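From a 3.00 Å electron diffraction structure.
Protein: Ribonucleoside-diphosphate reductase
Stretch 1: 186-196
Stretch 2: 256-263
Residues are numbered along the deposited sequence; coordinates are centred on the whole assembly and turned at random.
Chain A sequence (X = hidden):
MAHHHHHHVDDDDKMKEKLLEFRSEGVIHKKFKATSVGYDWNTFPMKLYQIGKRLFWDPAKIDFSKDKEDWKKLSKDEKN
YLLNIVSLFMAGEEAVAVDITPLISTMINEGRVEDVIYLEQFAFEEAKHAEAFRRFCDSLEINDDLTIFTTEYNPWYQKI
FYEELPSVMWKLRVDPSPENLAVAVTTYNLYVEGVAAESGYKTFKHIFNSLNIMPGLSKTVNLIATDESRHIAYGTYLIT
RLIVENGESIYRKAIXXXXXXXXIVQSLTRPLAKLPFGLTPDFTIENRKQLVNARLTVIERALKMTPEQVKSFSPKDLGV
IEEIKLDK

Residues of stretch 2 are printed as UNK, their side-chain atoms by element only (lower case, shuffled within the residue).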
# COMPACT_ATOMS: atom_id res chain seq x y z
N THR A 186 0.94 -13.20 14.71
CA THR A 186 0.20 -13.31 15.97
C THR A 186 0.21 -11.99 16.72
O THR A 186 -0.82 -11.58 17.28
CB THR A 186 0.79 -14.42 16.83
OG1 THR A 186 2.21 -14.24 16.95
CG2 THR A 186 0.50 -15.78 16.23
N THR A 187 1.35 -11.30 16.75
CA THR A 187 1.47 -10.00 17.39
C THR A 187 0.86 -8.87 16.57
O THR A 187 0.96 -7.71 16.96
CB THR A 187 2.95 -9.69 17.66
OG1 THR A 187 3.64 -10.91 17.99
CG2 THR A 187 3.12 -8.71 18.81
N TYR A 188 0.21 -9.19 15.45
CA TYR A 188 -0.19 -8.16 14.50
C TYR A 188 -1.62 -8.37 14.02
O TYR A 188 -2.45 -7.46 14.11
CB TYR A 188 0.79 -8.15 13.33
CG TYR A 188 0.50 -7.13 12.27
CD1 TYR A 188 0.43 -5.78 12.58
CD2 TYR A 188 0.33 -7.51 10.95
CE1 TYR A 188 0.17 -4.84 11.61
CE2 TYR A 188 0.08 -6.57 9.97
CZ TYR A 188 -0.00 -5.24 10.31
OH TYR A 188 -0.26 -4.30 9.33
N ASN A 189 -1.91 -9.57 13.50
CA ASN A 189 -3.23 -9.87 12.97
C ASN A 189 -4.13 -10.62 13.95
O ASN A 189 -5.35 -10.52 13.85
CB ASN A 189 -3.11 -10.69 11.68
CG ASN A 189 -2.49 -9.90 10.55
OD1 ASN A 189 -1.41 -10.23 10.06
ND2 ASN A 189 -3.18 -8.84 10.12
N LEU A 190 -3.54 -11.36 14.89
CA LEU A 190 -4.35 -12.17 15.80
C LEU A 190 -4.83 -11.36 16.99
O LEU A 190 -6.04 -11.19 17.19
CB LEU A 190 -3.54 -13.39 16.27
CG LEU A 190 -3.58 -14.64 15.39
CD1 LEU A 190 -2.79 -14.44 14.10
CD2 LEU A 190 -3.06 -15.82 16.17
N TYR A 191 -3.90 -10.85 17.80
CA TYR A 191 -4.28 -10.15 19.02
C TYR A 191 -4.56 -8.67 18.78
O TYR A 191 -5.52 -8.13 19.34
CB TYR A 191 -3.19 -10.31 20.08
CG TYR A 191 -3.51 -9.65 21.40
CD1 TYR A 191 -4.36 -10.27 22.31
CD2 TYR A 191 -2.97 -8.42 21.73
CE1 TYR A 191 -4.66 -9.67 23.52
CE2 TYR A 191 -3.26 -7.82 22.94
CZ TYR A 191 -4.11 -8.45 23.83
OH TYR A 191 -4.40 -7.85 25.04
N VAL A 192 -3.74 -8.01 17.97
CA VAL A 192 -3.91 -6.58 17.75
C VAL A 192 -5.18 -6.30 16.94
O VAL A 192 -5.98 -5.42 17.29
CB VAL A 192 -2.67 -5.99 17.06
CG1 VAL A 192 -2.95 -4.58 16.55
CG2 VAL A 192 -1.50 -5.98 18.02
N GLU A 193 -5.39 -7.05 15.87
CA GLU A 193 -6.51 -6.82 14.96
C GLU A 193 -7.71 -7.71 15.25
O GLU A 193 -8.85 -7.26 15.11
CB GLU A 193 -6.06 -7.03 13.51
CG GLU A 193 -5.09 -5.98 13.02
CD GLU A 193 -4.62 -6.22 11.61
OE1 GLU A 193 -4.99 -7.26 11.02
OE2 GLU A 193 -3.88 -5.37 11.07
N GLY A 194 -7.49 -8.95 15.67
CA GLY A 194 -8.59 -9.86 15.90
C GLY A 194 -9.17 -9.78 17.30
O GLY A 194 -10.35 -10.08 17.50
N VAL A 195 -8.36 -9.36 18.26
CA VAL A 195 -8.77 -9.27 19.66
C VAL A 195 -8.82 -7.82 20.13
O VAL A 195 -9.86 -7.34 20.59
CB VAL A 195 -7.85 -10.12 20.57
CG1 VAL A 195 -8.25 -9.94 22.03
CG2 VAL A 195 -7.91 -11.58 20.16
N ALA A 196 -7.70 -7.09 20.03
CA ALA A 196 -7.65 -5.73 20.55
C ALA A 196 -8.51 -4.79 19.71
O ALA A 196 -9.35 -4.06 20.25
CB ALA A 196 -6.20 -5.24 20.60
N UNK A 256 3.09 -19.55 21.94
CA UNK A 256 3.98 -18.89 22.89
C UNK A 256 3.88 -17.37 22.77
O UNK A 256 3.85 -16.66 23.78
o UNK A 256 8.82 -18.26 23.60
c UNK A 256 6.46 -18.52 23.43
c UNK A 256 7.88 -18.82 22.99
c UNK A 256 5.42 -19.35 22.68
o UNK A 256 8.06 -19.60 22.04
N UNK A 257 3.84 -16.86 21.54
CA UNK A 257 3.69 -15.43 21.34
C UNK A 257 2.30 -14.95 21.75
O UNK A 257 2.15 -13.86 22.30
c UNK A 257 3.98 -15.06 19.88
c UNK A 257 3.96 -13.57 19.60
c UNK A 257 5.08 -12.83 20.30
o UNK A 257 6.16 -13.38 20.53
n UNK A 257 4.84 -11.56 20.62
N UNK A 258 1.27 -15.76 21.48
CA UNK A 258 -0.08 -15.36 21.85
C UNK A 258 -0.30 -15.43 23.35
O UNK A 258 -1.11 -14.68 23.89
c UNK A 258 -3.48 -16.28 21.91
c UNK A 258 -2.50 -15.69 21.14
c UNK A 258 -5.08 -14.67 21.17
c UNK A 258 -4.11 -14.07 20.39
c UNK A 258 -1.10 -16.24 21.12
c UNK A 258 -4.76 -15.78 21.92
c UNK A 258 -2.83 -14.58 20.38
N UNK A 259 0.42 -16.32 24.04
CA UNK A 259 0.39 -16.34 25.50
C UNK A 259 1.27 -15.26 26.11
O UNK A 259 1.07 -14.90 27.27
o UNK A 259 -1.42 -18.50 25.94
c UNK A 259 -0.23 -18.78 25.84
n UNK A 259 0.20 -20.00 25.57
c UNK A 259 0.83 -17.71 26.02
N UNK A 260 2.24 -14.74 25.35
CA UNK A 260 3.06 -13.63 25.84
C UNK A 260 2.34 -12.30 25.70
O UNK A 260 2.57 -11.39 26.51
c UNK A 260 6.70 -12.40 23.52
n UNK A 260 8.01 -12.59 22.85
c UNK A 260 6.76 -12.74 25.00
c UNK A 260 5.40 -12.60 25.66
c UNK A 260 4.40 -13.60 25.10
N UNK A 261 1.48 -12.16 24.69
CA UNK A 261 0.75 -10.91 24.51
C UNK A 261 -0.30 -10.72 25.59
O UNK A 261 -0.44 -9.63 26.16
c UNK A 261 0.35 -10.90 20.64
c UNK A 261 1.09 -10.79 21.96
c UNK A 261 0.10 -10.88 23.12
c UNK A 261 1.87 -9.49 22.04
N UNK A 262 -1.06 -11.78 25.89
CA UNK A 262 -2.05 -11.71 26.96
C UNK A 262 -1.42 -11.56 28.33
O UNK A 262 -2.11 -11.21 29.29
c UNK A 262 -2.96 -12.96 26.94
c UNK A 262 -2.14 -14.21 27.22
c UNK A 262 -3.68 -13.07 25.61
N UNK A 263 -0.11 -11.80 28.45
CA UNK A 263 0.59 -11.60 29.70
C UNK A 263 1.49 -10.38 29.68
O UNK A 263 1.03 -9.26 29.46

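Position 256 carries three side-chain carbons in an unbranched run, the third bonded to two oxygens. That is a carboxylate at the end of two chain carbons. It touches nothing on stretch 1 and is exposed. The residue is Glu256.

Position 257 also has three carbons, but the third carries one oxygen and one nitrogen. This is a carboxamide. Its CA-to-CB bond points toward stretch 1. The middle carbon of the chain lies 3.2 Å from Thr186 OG1, and the nitrogen lies 3.0 Å from Thr187 OG1. The residue is Gln257. The geometry leaves open whether NE2 of Gln257 and OG1 of Thr187 are hydrogen-bonded.

Position 258 has one carbon followed by a ring of six carbons, with no heteroatom. The CA-to-CB bond points sideways, but the ring end comes nearer to stretch 1. One ring carbon lies 3.9 Å from Tyr191 CB and 4.2 Å from Leu190 CB; the ring carbon bonded to it, farthest from CB, lies 4.3 Å from Val195 CG2. A ring without a hydroxyl is Phe258. CG2 of Val195 meets this ring at its edge.

Position 259 has two carbons, the second bearing one oxygen and one nitrogen. It is a short carboxamide, exposed and out of reach of stretch 1. The residue is Asn259.

Position 260 has four carbons in a row ending in nitrogen. It makes no contact with stretch 1. The residue is Lys260. Its NZ gives a weak hydrogen bond to Gln257 OE1 at 3.1 Å, within the same helix.

Position 261 has four carbons, forked at the second. Its CA-to-CB bond points toward stretch 1. One terminal carbon lies 3.6 Å from both Thr187 CA and Tyr191 CB; the other lies 3.6 Å from Thr187 CG2. The fork at the second carbon gives Leu261. Its CB lies over one face of the Tyr191 ring.

Position 262 has one carbon carrying two more. One of these lies 4.1 Å from Tyr191 CE1. Branching at CB with carbon alone gives Val262.

Position 263 has no side-chain atoms. It is Gly263, and it does not touch stretch 1.

The contact is mainly apolar. The axes of helices 186-190 and 256-261 approach to 9.9 Å at 77°. The two stretches bury 414 Å² in total. Tyr191 is central: Phe258, Leu261 and Val262 all pack against it. CD1 of Leu261 also comes within 3.6 Å of Thr186 O. The one close pair of polar atoms is Thr187 OG1 and Gln257 NE2; Thr186 OG1 meets the CG carbon of Gln257.

Stretch 2 (256-263) EQFNKLVG
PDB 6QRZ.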